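Local coordinates for protein putative ABC transporter subunit, substrate-binding component (Rhodopseudomonas palustris, PDB 4EVQ) that binds 4-hydroxybenzoate and probably delivers it, as the solute-binding component of an ABC transporter, for uptake of lignin-derived aromatic compounds, at residues A[70-75]-A[97-101]; A[89-93]-A[160-164]; A[240-244]-A[286-290]. All coordinates share one frame; numbering follows the deposited sequence.

Contact 1: residues A[70-75]-A[97-101]; sequences ATELTT and AMVKI
Ala97 opens the second side of this helix-helix contact, its CB facing Ala70 CB at 3.6 Å. The two helices, 67-80 and 92-105, belong to one lobe of a type I periplasmic binding protein fold. Their axes approach to 8.8 Å and cross at -47° here. Beside the two alanines a water bridges the helices: it donates to Ala97 O and pairs with Thr71 OG1. Met98, a selenomethionine, follows. Its CG lies against Thr74 OG1 at 3.3 Å, and the two side chains cross at about a right angle. CG stands anti to the backbone N (chi1 -174°), which sends the selenium end away from helix 67-80. Leu22 of strand 17-23 touches both Met98 and Thr74, so the pair sits over the sheet. Thr74 OG1 also bonds to Ala70 O at 2.8 Å, and the Thr74 amide reaches the same oxygen from the other face of its carbonyl plane. A valine in place of Thr74 would probably leave Ala70 O with the amide alone and lose the bond that fixes the side-chain rotation. Ile101 ends the segment. Its CG2 meets Thr74 CG2, while CD1 reaches across to helix 67-80. There CD1 lies 3.9 Å from Thr74 CB and 3.8 Å from both Thr71 CG2 and Thr71 O.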
ATOM      1  N   ALA A  70      -7.350 -16.747  -5.952  1.00 11.82           N
ATOM      2  CA  ALA A  70      -6.539 -15.835  -6.716  1.00 12.43           C
ATOM      3  C   ALA A  70      -6.173 -16.379  -8.081  1.00 11.27           C
ATOM      4  O   ALA A  70      -6.240 -15.649  -9.057  1.00 12.47           O
ATOM      5  CB  ALA A  70      -5.277 -15.464  -5.938  1.00 12.98           C
ATOM      6  N   THR A  71      -5.788 -17.643  -8.167  1.00 12.83           N
ATOM      7  CA  THR A  71      -5.407 -18.202  -9.483  1.00 14.36           C
ATOM      8  C   THR A  71      -6.560 -18.185 -10.462  1.00 14.61           C
ATOM      9  O   THR A  71      -6.416 -17.776 -11.606  1.00 15.25           O
ATOM     10  CB  THR A  71      -4.885 -19.612  -9.310  1.00 16.83           C
ATOM     11  OG1 THR A  71      -3.639 -19.515  -8.590  1.00 17.67           O
ATOM     12  CG2 THR A  71      -4.642 -20.337 -10.652  1.00 20.70           C
ATOM     13  N   GLU A  72      -7.727 -18.612 -10.007  1.00 15.29           N
ATOM     14  CA  GLU A  72      -8.863 -18.716 -10.915  1.00 17.16           C
ATOM     15  C   GLU A  72      -9.370 -17.340 -11.345  1.00 15.92           C
ATOM     16  O   GLU A  72      -9.750 -17.139 -12.493  1.00 16.01           O
ATOM     17  CB  GLU A  72      -9.966 -19.569 -10.274  1.00 19.50           C
ATOM     18  CG  GLU A  72     -10.658 -18.903  -9.103  1.00 24.70           C
ATOM     19  CD  GLU A  72     -11.521 -19.822  -8.245  1.00 28.59           C
ATOM     20  OE1 GLU A  72     -10.963 -20.620  -7.447  1.00 29.28           O
ATOM     21  OE2 GLU A  72     -12.767 -19.699  -8.314  1.00 31.48           O
ATOM     22  N   LEU A  73      -9.337 -16.364 -10.446  1.00 13.64           N
ATOM     23  CA  LEU A  73      -9.774 -15.006 -10.791  1.00 13.46           C
ATOM     24  C   LEU A  73      -8.799 -14.307 -11.716  1.00 12.93           C
ATOM     25  O   LEU A  73      -9.210 -13.644 -12.677  1.00 14.75           O
ATOM     26  CB  LEU A  73     -10.065 -14.194  -9.535  1.00 13.00           C
ATOM     27  CG  LEU A  73     -11.223 -14.762  -8.709  1.00 13.11           C
ATOM     28  CD1 LEU A  73     -11.363 -13.942  -7.465  1.00 14.97           C
ATOM     29  CD2 LEU A  73     -12.543 -14.780  -9.509  1.00 14.80           C
ATOM     30  N   THR A  74      -7.505 -14.499 -11.485  1.00 11.39           N
ATOM     31  CA  THR A  74      -6.497 -13.939 -12.378  1.00 12.06           C
ATOM     32  C   THR A  74      -6.595 -14.551 -13.774  1.00 13.64           C
ATOM     33  O   THR A  74      -6.548 -13.841 -14.773  1.00 14.51           O
ATOM     34  CB  THR A  74      -5.096 -14.168 -11.811  1.00 11.45           C
ATOM     35  OG1 THR A  74      -5.006 -13.568 -10.522  1.00 12.95           O
ATOM     36  CG2 THR A  74      -4.043 -13.520 -12.683  1.00 13.32           C
ATOM     37  N   THR A  75      -6.803 -15.863 -13.834  1.00 15.53           N
ATOM     38  CA  THR A  75      -6.987 -16.526 -15.118  1.00 18.26           C
ATOM     39  C   THR A  75      -8.233 -16.004 -15.830  1.00 18.92           C
ATOM     40  O   THR A  75      -8.164 -15.758 -17.047  1.00 20.21           O
ATOM     41  CB  THR A  75      -7.035 -18.030 -14.910  1.00 20.98           C
ATOM     42  OG1 THR A  75      -5.772 -18.448 -14.361  1.00 23.26           O
ATOM     43  CG2 THR A  75      -7.274 -18.760 -16.234  1.00 22.84           C
ATOM     44  N   ALA A  97      -0.009 -14.699  -5.806  1.00 11.52           N
ATOM     45  CA  ALA A  97      -0.546 -15.701  -6.719  1.00 11.55           C
ATOM     46  C   ALA A  97      -0.885 -15.067  -8.056  1.00 11.44           C
ATOM     47  O   ALA A  97      -0.689 -15.690  -9.118  1.00 13.50           O
ATOM     48  CB  ALA A  97      -1.783 -16.312  -6.076  1.00 12.04           C
HETATM   49  N   MSE A  98      -1.372 -13.843  -8.031  1.00  9.98           N
HETATM   50  CA  MSE A  98      -1.700 -13.118  -9.270  1.00 10.36           C
HETATM   51  C   MSE A  98      -0.445 -12.861 -10.055  1.00 10.29           C
HETATM   52  O   MSE A  98      -0.416 -13.104 -11.275  1.00 10.40           O
HETATM   53  CB  MSE A  98      -2.392 -11.788  -8.912  1.00 10.93           C
HETATM   54  CG  MSE A  98      -2.897 -11.010 -10.085  1.00 11.85           C
HETATM   55 SE   MSE A  98      -3.147  -9.106  -9.735  0.58 14.82          SE
HETATM   56  CE  MSE A  98      -1.279  -8.634  -9.884  1.00 14.30           C
ATOM     57  N   VAL A  99       0.587 -12.340  -9.427  1.00 11.11           N
ATOM     58  CA  VAL A  99       1.825 -12.013 -10.121  1.00 10.95           C
ATOM     59  C   VAL A  99       2.508 -13.265 -10.642  1.00 11.47           C
ATOM     60  O   VAL A  99       3.102 -13.216 -11.716  1.00 12.13           O
ATOM     61  CB  VAL A  99       2.766 -11.231  -9.184  1.00 10.99           C
ATOM     62  CG1 VAL A  99       4.174 -11.135  -9.778  1.00 12.64           C
ATOM     63  CG2 VAL A  99       2.211  -9.878  -8.923  1.00 12.16           C
ATOM     64  N   LYS A 100       2.370 -14.400  -9.968  1.00 12.56           N
ATOM     65  CA  LYS A 100       2.991 -15.622 -10.441  1.00 12.78           C
ATOM     66  C   LYS A 100       2.475 -15.949 -11.837  1.00 13.58           C
ATOM     67  O   LYS A 100       3.232 -16.399 -12.708  1.00 15.66           O
ATOM     68  CB  LYS A 100       2.724 -16.783  -9.479  1.00 13.67           C
ATOM     69  CG  LYS A 100       3.349 -18.074  -9.883  1.00 16.60           C
ATOM     70  CD  LYS A 100       3.188 -19.142  -8.775  1.00 19.77           C
ATOM     71  CE  LYS A 100       3.876 -20.467  -9.199  1.00 24.27           C
ATOM     72  NZ  LYS A 100       3.823 -21.465  -8.099  1.00 28.00           N
ATOM     73  N   ILE A 101       1.188 -15.795 -12.086  1.00 12.50           N
ATOM     74  CA  ILE A 101       0.613 -15.996 -13.421  1.00 13.37           C
ATOM     75  C   ILE A 101       0.946 -14.865 -14.358  1.00 12.69           C
ATOM     76  O   ILE A 101       1.335 -15.080 -15.501  1.00 13.19           O
ATOM     77  CB  ILE A 101      -0.928 -16.075 -13.267  1.00 13.45           C
ATOM     78  CG1 ILE A 101      -1.305 -17.302 -12.448  1.00 15.71           C
ATOM     79  CG2 ILE A 101      -1.621 -16.087 -14.619  1.00 13.95           C
ATOM     80  CD1 ILE A 101      -2.680 -17.289 -11.944  1.00 16.91           C
TER
HETATM   81  O   HOH W   1      -0.928 -18.457  -9.036  1.00 19.34           O

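Contact 2: residues A[89-93]-A[160-164]; sequences TVHSG and KYAAG. With PHB (p-hydroxybenzoic acid), chain H.
His91 and Tyr161 stack their rings across the cleft, right beside the carboxylate of the bound p-hydroxybenzoic acid. The stack is offset, with centroids 4.2 Å apart and planes at 22°. Tyr161 CE2 sits over the centre of the imidazole, and His91 NE2 lies over one face of the phenol ring, nearest to CD2. Tyr161 CG is held between its backbone N and carbonyl carbon (chi1 83°). Its ring thus turns an edge to the ligand, and PHB O1' lies in the ring plane. Tyr161 OH donates to PHB O1' at 2.6 Å, and Ser92 N donates to the same oxygen at 2.8 Å. Ser92 OG gives a third bond, 2.6 Å long, to PHB O2'. Ala163 CB packs against the carboxylate, 3.3 Å from PHB O1'. Both segments lead into helices, 92-105 and 162-177, one from each lobe of the periplasmic binding protein fold. The N-terminus of helix 92-105 points at the carboxylate, and its dipole probably helps to stabilise the charge; the start of helix 162-177 offers side chains instead. His91 is the N-cap of the first helix, where ND1 takes a weak bond from Gly93 N. Tyr161 occupies the N-cap position of the second. Phe190 meets both stacked rings, and Gly115 N and Ser215 OG add further bonds to the ligand. In the same segment as Ser92, Val90 CG1 touches the ligand ring, 3.9 Å from PHB C2.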
ATOM      1  N   THR A  89      -3.257  -6.312  -6.496  1.00  8.48           N
ATOM      2  CA  THR A  89      -4.425  -6.144  -5.666  1.00  7.76           C
ATOM      3  C   THR A  89      -3.991  -5.591  -4.300  1.00  7.23           C
ATOM      4  O   THR A  89      -2.876  -5.038  -4.185  1.00  8.58           O
ATOM      5  CB  THR A  89      -5.166  -7.459  -5.557  1.00 10.49           C
ATOM      6  OG1 THR A  89      -6.365  -7.274  -4.746  1.00 10.99           O
ATOM      7  CG2 THR A  89      -4.320  -8.554  -4.936  1.00 11.64           C
ATOM      8  N   VAL A  90      -4.825  -5.719  -3.279  1.00  7.83           N
ATOM      9  CA  VAL A  90      -4.525  -5.265  -1.918  1.00  7.07           C
ATOM     10  C   VAL A  90      -3.808  -6.245  -1.046  1.00  7.50           C
ATOM     11  O   VAL A  90      -2.774  -5.915  -0.478  1.00  8.00           O
ATOM     12  CB  VAL A  90      -5.839  -4.806  -1.225  1.00  7.38           C
ATOM     13  CG1 VAL A  90      -5.644  -4.538   0.267  1.00  8.19           C
ATOM     14  CG2 VAL A  90      -6.381  -3.539  -1.912  1.00  8.25           C
ATOM     15  N   HIS A  91      -4.331  -7.451  -0.929  1.00  7.53           N
ATOM     16  CA  HIS A  91      -3.824  -8.476   0.002  1.00  7.36           C
ATOM     17  C   HIS A  91      -2.614  -9.198  -0.599  1.00  6.64           C
ATOM     18  O   HIS A  91      -2.681  -9.670  -1.728  1.00  7.84           O
ATOM     19  CB  HIS A  91      -4.992  -9.437   0.276  1.00  8.04           C
ATOM     20  CG  HIS A  91      -4.720 -10.526   1.273  1.00  8.66           C
ATOM     21  ND1 HIS A  91      -3.907 -11.608   1.010  1.00  9.51           N
ATOM     22  CD2 HIS A  91      -5.277 -10.768   2.481  1.00  9.15           C
ATOM     23  CE1 HIS A  91      -3.943 -12.446   2.031  1.00  9.19           C
ATOM     24  NE2 HIS A  91      -4.750 -11.950   2.949  1.00 10.05           N
ATOM     25  N   SER A  92      -1.523  -9.236   0.139  1.00  7.06           N
ATOM     26  CA  SER A  92      -0.279  -9.789  -0.370  1.00  7.83           C
ATOM     27  C   SER A  92      -0.355 -11.232  -0.777  1.00  8.00           C
ATOM     28  O   SER A  92       0.333 -11.636  -1.700  1.00  8.96           O
ATOM     29  CB  SER A  92       0.836  -9.659   0.664  1.00  8.43           C
ATOM     30  OG  SER A  92       1.419  -8.380   0.689  1.00  7.87           O
ATOM     31  N   GLY A  93      -1.142 -12.040  -0.082  1.00  8.46           N
ATOM     32  CA  GLY A  93      -1.275 -13.432  -0.478  1.00  8.92           C
ATOM     33  C   GLY A  93      -1.989 -13.582  -1.826  1.00  9.65           C
ATOM     34  O   GLY A  93      -1.564 -14.395  -2.656  1.00 10.99           O
ATOM     35  N   LYS A 160      -1.970 -12.671  11.135  1.00  8.11           N
ATOM     36  CA  LYS A 160      -1.162 -13.806  10.752  1.00  9.64           C
ATOM     37  C   LYS A 160      -1.330 -14.106   9.241  1.00  9.31           C
ATOM     38  O   LYS A 160      -2.017 -15.029   8.821  1.00 10.64           O
ATOM     39  CB  LYS A 160      -1.485 -15.016  11.603  1.00 11.91           C
ATOM     40  CG  LYS A 160      -0.463 -16.157  11.433  1.00 16.70           C
ATOM     41  CD  LYS A 160      -0.582 -17.290  12.417  1.00 21.45           C
ATOM     42  CE  LYS A 160       0.413 -18.380  12.032  1.00 25.60           C
ATOM     43  NZ  LYS A 160       0.082 -19.065  10.750  1.00 30.14           N
ATOM     44  N   TYR A 161      -0.696 -13.281   8.428  1.00  7.45           N
ATOM     45  CA  TYR A 161      -0.581 -13.558   7.013  1.00  7.94           C
ATOM     46  C   TYR A 161       0.661 -12.819   6.520  1.00  8.05           C
ATOM     47  O   TYR A 161       1.261 -12.050   7.262  1.00  8.38           O
ATOM     48  CB  TYR A 161      -1.857 -13.236   6.215  1.00  8.45           C
ATOM     49  CG  TYR A 161      -2.038 -11.787   5.786  1.00  7.92           C
ATOM     50  CD1 TYR A 161      -2.476 -10.856   6.682  1.00  8.40           C
ATOM     51  CD2 TYR A 161      -1.834 -11.369   4.466  1.00  7.17           C
ATOM     52  CE1 TYR A 161      -2.704  -9.542   6.301  1.00  9.06           C
ATOM     53  CE2 TYR A 161      -2.048 -10.081   4.092  1.00  7.88           C
ATOM     54  CZ  TYR A 161      -2.486  -9.158   4.999  1.00  7.14           C
ATOM     55  OH  TYR A 161      -2.725  -7.868   4.629  1.00  7.64           O
ATOM     56  N   ALA A 162       0.977 -12.979   5.236  1.00  9.28           N
ATOM     57  CA  ALA A 162       2.260 -12.517   4.692  1.00  9.98           C
ATOM     58  C   ALA A 162       2.570 -11.071   4.977  1.00  8.54           C
ATOM     59  O   ALA A 162       3.696 -10.740   5.279  1.00  9.74           O
ATOM     60  CB  ALA A 162       2.352 -12.805   3.186  1.00 13.68           C
ATOM     61  N   ALA A 163       1.605 -10.183   4.812  1.00  8.60           N
ATOM     62  CA  ALA A 163       1.921  -8.792   4.941  1.00  8.77           C
ATOM     63  C   ALA A 163       2.285  -8.444   6.359  1.00  9.18           C
ATOM     64  O   ALA A 163       3.229  -7.668   6.599  1.00  8.66           O
ATOM     65  CB  ALA A 163       0.810  -7.890   4.432  1.00  9.34           C
ATOM     66  N   GLY A 164       1.523  -8.972   7.311  1.00  8.94           N
ATOM     67  CA  GLY A 164       1.850  -8.718   8.710  1.00 10.00           C
ATOM     68  C   GLY A 164       3.198  -9.317   9.050  1.00  8.94           C
ATOM     69  O   GLY A 164       4.040  -8.664   9.689  1.00  9.42           O
TER
HETATM   70  C1' PHB H 406      -1.029  -6.345   2.091  1.00  6.09           C
HETATM   71  O1' PHB H 406      -1.615  -7.431   2.300  1.00  6.61           O
HETATM   72  O2' PHB H 406       0.044  -6.261   1.373  1.00  7.16           O
HETATM   73  C1  PHB H 406      -1.527  -5.067   2.641  1.00  5.93           C
HETATM   74  C2  PHB H 406      -2.879  -4.945   2.965  1.00  6.44           C
HETATM   75  C3  PHB H 406      -3.350  -3.756   3.500  1.00  6.91           C
HETATM   76  C4  PHB H 406      -2.491  -2.729   3.719  1.00  6.92           C
HETATM   77  C5  PHB H 406      -1.152  -2.819   3.384  1.00  6.17           C
HETATM   78  C6  PHB H 406      -0.698  -3.992   2.861  1.00  6.48           C
HETATM   79  O4  PHB H 406      -2.929  -1.568   4.241  1.00 13.73           O

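Contact 3: residues A[240-244]-A[286-290]; sequences FLTDG and PDVFA. With PHB (p-hydroxybenzoic acid), chain H.
Phe240 and Phe289 meet at the phenol end of the bound p-hydroxybenzoic acid, in the cleft of the periplasmic binding protein fold. Phe240 lies in the loop after strand 235-238, and Phe289 in the first turn of helix 288-306. The aromatic packing comes first. Phe289 CZ approaches near the plane of the Phe240 ring, at its edge, 3.8 Å from Phe240 CD1. The ligand lies over one face of Phe240, with PHB C5 above the ring centre. The ligand hydroxyl touches both residues: PHB O4 is 3.2 Å from Phe240 CB and 3.4 Å from Phe289 CZ, and it meets the Phe289 ring at an edge. Val288 CG1 adds apolar packing, 4.3 Å from Phe240 CD1 and over the centre of a Phe289 face. The polar contacts lie farther from the ligand. Val288 N donates to Asp243 OD2 at 2.9 Å (153° at the hydrogen), nearly along the C-O axis of the carboxylate. Asp243 OD1 forms a salt bridge with Arg348, which probably offsets the charge of this buried group. Asp287 is the N-cap of the helix. Its CG sits between the backbone N and the carbonyl carbon (chi1 63°), and this places OD1 before the amides of Phe289 and Ala290, both weak bonds. The other oxygen, Asp287 OD2, packs against Gly244 CA at 3.5 Å.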
ATOM      1  N   PHE A 240      -0.587   2.491   7.272  1.00  6.93           N
ATOM      2  CA  PHE A 240      -1.833   1.779   7.017  1.00  6.08           C
ATOM      3  C   PHE A 240      -2.683   1.673   8.276  1.00  7.57           C
ATOM      4  O   PHE A 240      -3.897   1.503   8.192  1.00  9.03           O
ATOM      5  CB  PHE A 240      -1.563   0.385   6.440  1.00  6.34           C
ATOM      6  CG  PHE A 240      -0.481   0.373   5.421  1.00  6.39           C
ATOM      7  CD1 PHE A 240      -0.653   1.044   4.230  1.00  6.40           C
ATOM      8  CD2 PHE A 240       0.740  -0.221   5.692  1.00  7.02           C
ATOM      9  CE1 PHE A 240       0.376   1.095   3.318  1.00  7.62           C
ATOM     10  CE2 PHE A 240       1.787  -0.130   4.765  1.00  7.42           C
ATOM     11  CZ  PHE A 240       1.599   0.527   3.602  1.00  8.00           C
ATOM     12  N   LEU A 241      -2.039   1.727   9.445  1.00  7.12           N
ATOM     13  CA  LEU A 241      -2.743   1.585  10.731  1.00  6.72           C
ATOM     14  C   LEU A 241      -3.731   2.724  10.913  1.00  7.72           C
ATOM     15  O   LEU A 241      -4.739   2.523  11.560  1.00 10.70           O
ATOM     16  CB  LEU A 241      -1.693   1.617  11.833  1.00  8.34           C
ATOM     17  CG  LEU A 241      -2.216   1.490  13.258  1.00  9.31           C
ATOM     18  CD1 LEU A 241      -2.910   0.160  13.478  1.00 11.04           C
ATOM     19  CD2 LEU A 241      -1.067   1.686  14.259  1.00 11.29           C
ATOM     20  N   THR A 242      -3.465   3.919  10.375  1.00  7.04           N
ATOM     21  CA  THR A 242      -4.347   5.056  10.550  1.00  9.33           C
ATOM     22  C   THR A 242      -5.022   5.569   9.288  1.00  9.33           C
ATOM     23  O   THR A 242      -6.037   6.266   9.372  1.00  9.16           O
ATOM     24  CB  THR A 242      -3.615   6.218  11.265  1.00  9.84           C
ATOM     25  OG1 THR A 242      -2.485   6.660  10.480  1.00 11.06           O
ATOM     26  CG2 THR A 242      -3.094   5.784  12.611  1.00 10.65           C
ATOM     27  N   ASP A 243      -4.456   5.260   8.109  1.00  9.61           N
ATOM     28  CA  ASP A 243      -5.019   5.855   6.911  1.00  9.57           C
ATOM     29  C   ASP A 243      -6.444   5.378   6.618  1.00 10.11           C
ATOM     30  O   ASP A 243      -6.719   4.195   6.589  1.00 10.97           O
ATOM     31  CB  ASP A 243      -4.119   5.610   5.694  1.00  9.66           C
ATOM     32  CG  ASP A 243      -3.235   6.809   5.375  1.00  9.82           C
ATOM     33  OD1 ASP A 243      -2.589   7.346   6.304  1.00 10.56           O
ATOM     34  OD2 ASP A 243      -3.174   7.229   4.177  1.00  9.82           O
ATOM     35  N   GLY A 244      -7.335   6.340   6.433  1.00  8.98           N
ATOM     36  CA  GLY A 244      -8.724   6.080   6.153  1.00  9.44           C
ATOM     37  C   GLY A 244      -9.641   5.989   7.341  1.00 10.20           C
ATOM     38  O   GLY A 244     -10.845   5.940   7.135  1.00 13.60           O
ATOM     39  N   PRO A 286      -8.554  11.964   0.159  1.00 10.43           N
ATOM     40  CA  PRO A 286      -7.908  10.733  -0.278  1.00  9.54           C
ATOM     41  C   PRO A 286      -6.894  10.250   0.728  1.00  9.10           C
ATOM     42  O   PRO A 286      -6.268  11.061   1.403  1.00 11.00           O
ATOM     43  CB  PRO A 286      -7.216  11.134  -1.562  1.00  9.68           C
ATOM     44  CG  PRO A 286      -6.939  12.614  -1.390  1.00 10.89           C
ATOM     45  CD  PRO A 286      -8.042  13.152  -0.518  1.00 10.26           C
ATOM     46  N   ASP A 287      -6.745   8.948   0.853  1.00  8.13           N
ATOM     47  CA  ASP A 287      -5.672   8.360   1.650  1.00  8.48           C
ATOM     48  C   ASP A 287      -4.641   7.721   0.744  1.00  7.85           C
ATOM     49  O   ASP A 287      -4.685   7.861  -0.499  1.00  8.02           O
ATOM     50  CB  ASP A 287      -6.229   7.404   2.704  1.00  9.93           C
ATOM     51  CG  ASP A 287      -6.942   6.241   2.115  1.00 11.46           C
ATOM     52  OD1 ASP A 287      -6.834   5.969   0.922  1.00 11.35           O
ATOM     53  OD2 ASP A 287      -7.684   5.549   2.863  1.00 16.34           O
ATOM     54  N   VAL A 288      -3.692   7.025   1.348  1.00  6.54           N
ATOM     55  CA  VAL A 288      -2.565   6.463   0.580  1.00  5.94           C
ATOM     56  C   VAL A 288      -3.045   5.512  -0.487  1.00  6.47           C
ATOM     57  O   VAL A 288      -2.406   5.406  -1.542  1.00  6.80           O
ATOM     58  CB  VAL A 288      -1.528   5.793   1.533  1.00  7.15           C
ATOM     59  CG1 VAL A 288      -2.075   4.532   2.192  1.00  7.20           C
ATOM     60  CG2 VAL A 288      -0.192   5.540   0.808  1.00  7.98           C
ATOM     61  N   PHE A 289      -4.132   4.778  -0.246  1.00  6.73           N
ATOM     62  CA  PHE A 289      -4.632   3.816  -1.208  1.00  6.45           C
ATOM     63  C   PHE A 289      -5.143   4.526  -2.425  1.00  6.43           C
ATOM     64  O   PHE A 289      -4.870   4.100  -3.583  1.00  7.15           O
ATOM     65  CB  PHE A 289      -5.690   2.941  -0.518  1.00  7.54           C
ATOM     66  CG  PHE A 289      -5.200   2.371   0.784  1.00  7.42           C
ATOM     67  CD1 PHE A 289      -4.246   1.388   0.807  1.00  7.85           C
ATOM     68  CD2 PHE A 289      -5.719   2.810   1.988  1.00  6.98           C
ATOM     69  CE1 PHE A 289      -3.741   0.895   2.002  1.00  6.89           C
ATOM     70  CE2 PHE A 289      -5.278   2.316   3.177  1.00  7.57           C
ATOM     71  CZ  PHE A 289      -4.285   1.375   3.198  1.00  7.83           C
ATOM     72  N   ALA A 290      -5.864   5.629  -2.238  1.00  7.17           N
ATOM     73  CA  ALA A 290      -6.285   6.448  -3.371  1.00  7.93           C
ATOM     74  C   ALA A 290      -5.111   7.009  -4.154  1.00  7.37           C
ATOM     75  O   ALA A 290      -5.148   7.018  -5.396  1.00  8.04           O
ATOM     76  CB  ALA A 290      -7.176   7.560  -2.904  1.00  9.30           C
TER
HETATM   77  C1' PHB H 406      -1.029  -6.345   2.091  1.00  6.09           C
HETATM   78  O1' PHB H 406      -1.615  -7.431   2.300  1.00  6.61           O
HETATM   79  O2' PHB H 406       0.044  -6.261   1.373  1.00  7.16           O
HETATM   80  C1  PHB H 406      -1.527  -5.067   2.641  1.00  5.93           C
HETATM   81  C2  PHB H 406      -2.879  -4.945   2.965  1.00  6.44           C
HETATM   82  C3  PHB H 406      -3.350  -3.756   3.500  1.00  6.91           C
HETATM   83  C4  PHB H 406      -2.491  -2.729   3.719  1.00  6.92           C
HETATM   84  C5  PHB H 406      -1.152  -2.819   3.384  1.00  6.17           C
HETATM   85  C6  PHB H 406      -0.698  -3.992   2.861  1.00  6.48           C
HETATM   86  O4  PHB H 406      -2.929  -1.568   4.241  1.00 13.73           O

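Overall arrangement
Contact 1 lies in the lobe with the six-stranded sheet, on helices 67-80 and 92-105. Contact 2 joins the start of helix 92-105 to helix 162-177 of the other lobe. Its centre is 15 Å from that of contact 1; the two touch through Met98 SE and Thr89 N, and their segments alternate along the chain. Contact 3 comes later in sequence, its centre 16 Å from that of contact 2. It joins the loop after strand 235-238, of the seven-stranded sheet, to the start of helix 288-306, which packs on helix 30-46. Contacts 2 and 3 thus bridge the cleft at the carboxylate and hydroxyl ends of 4-hydroxybenzoate, consistent with a closed, ligand-bound form.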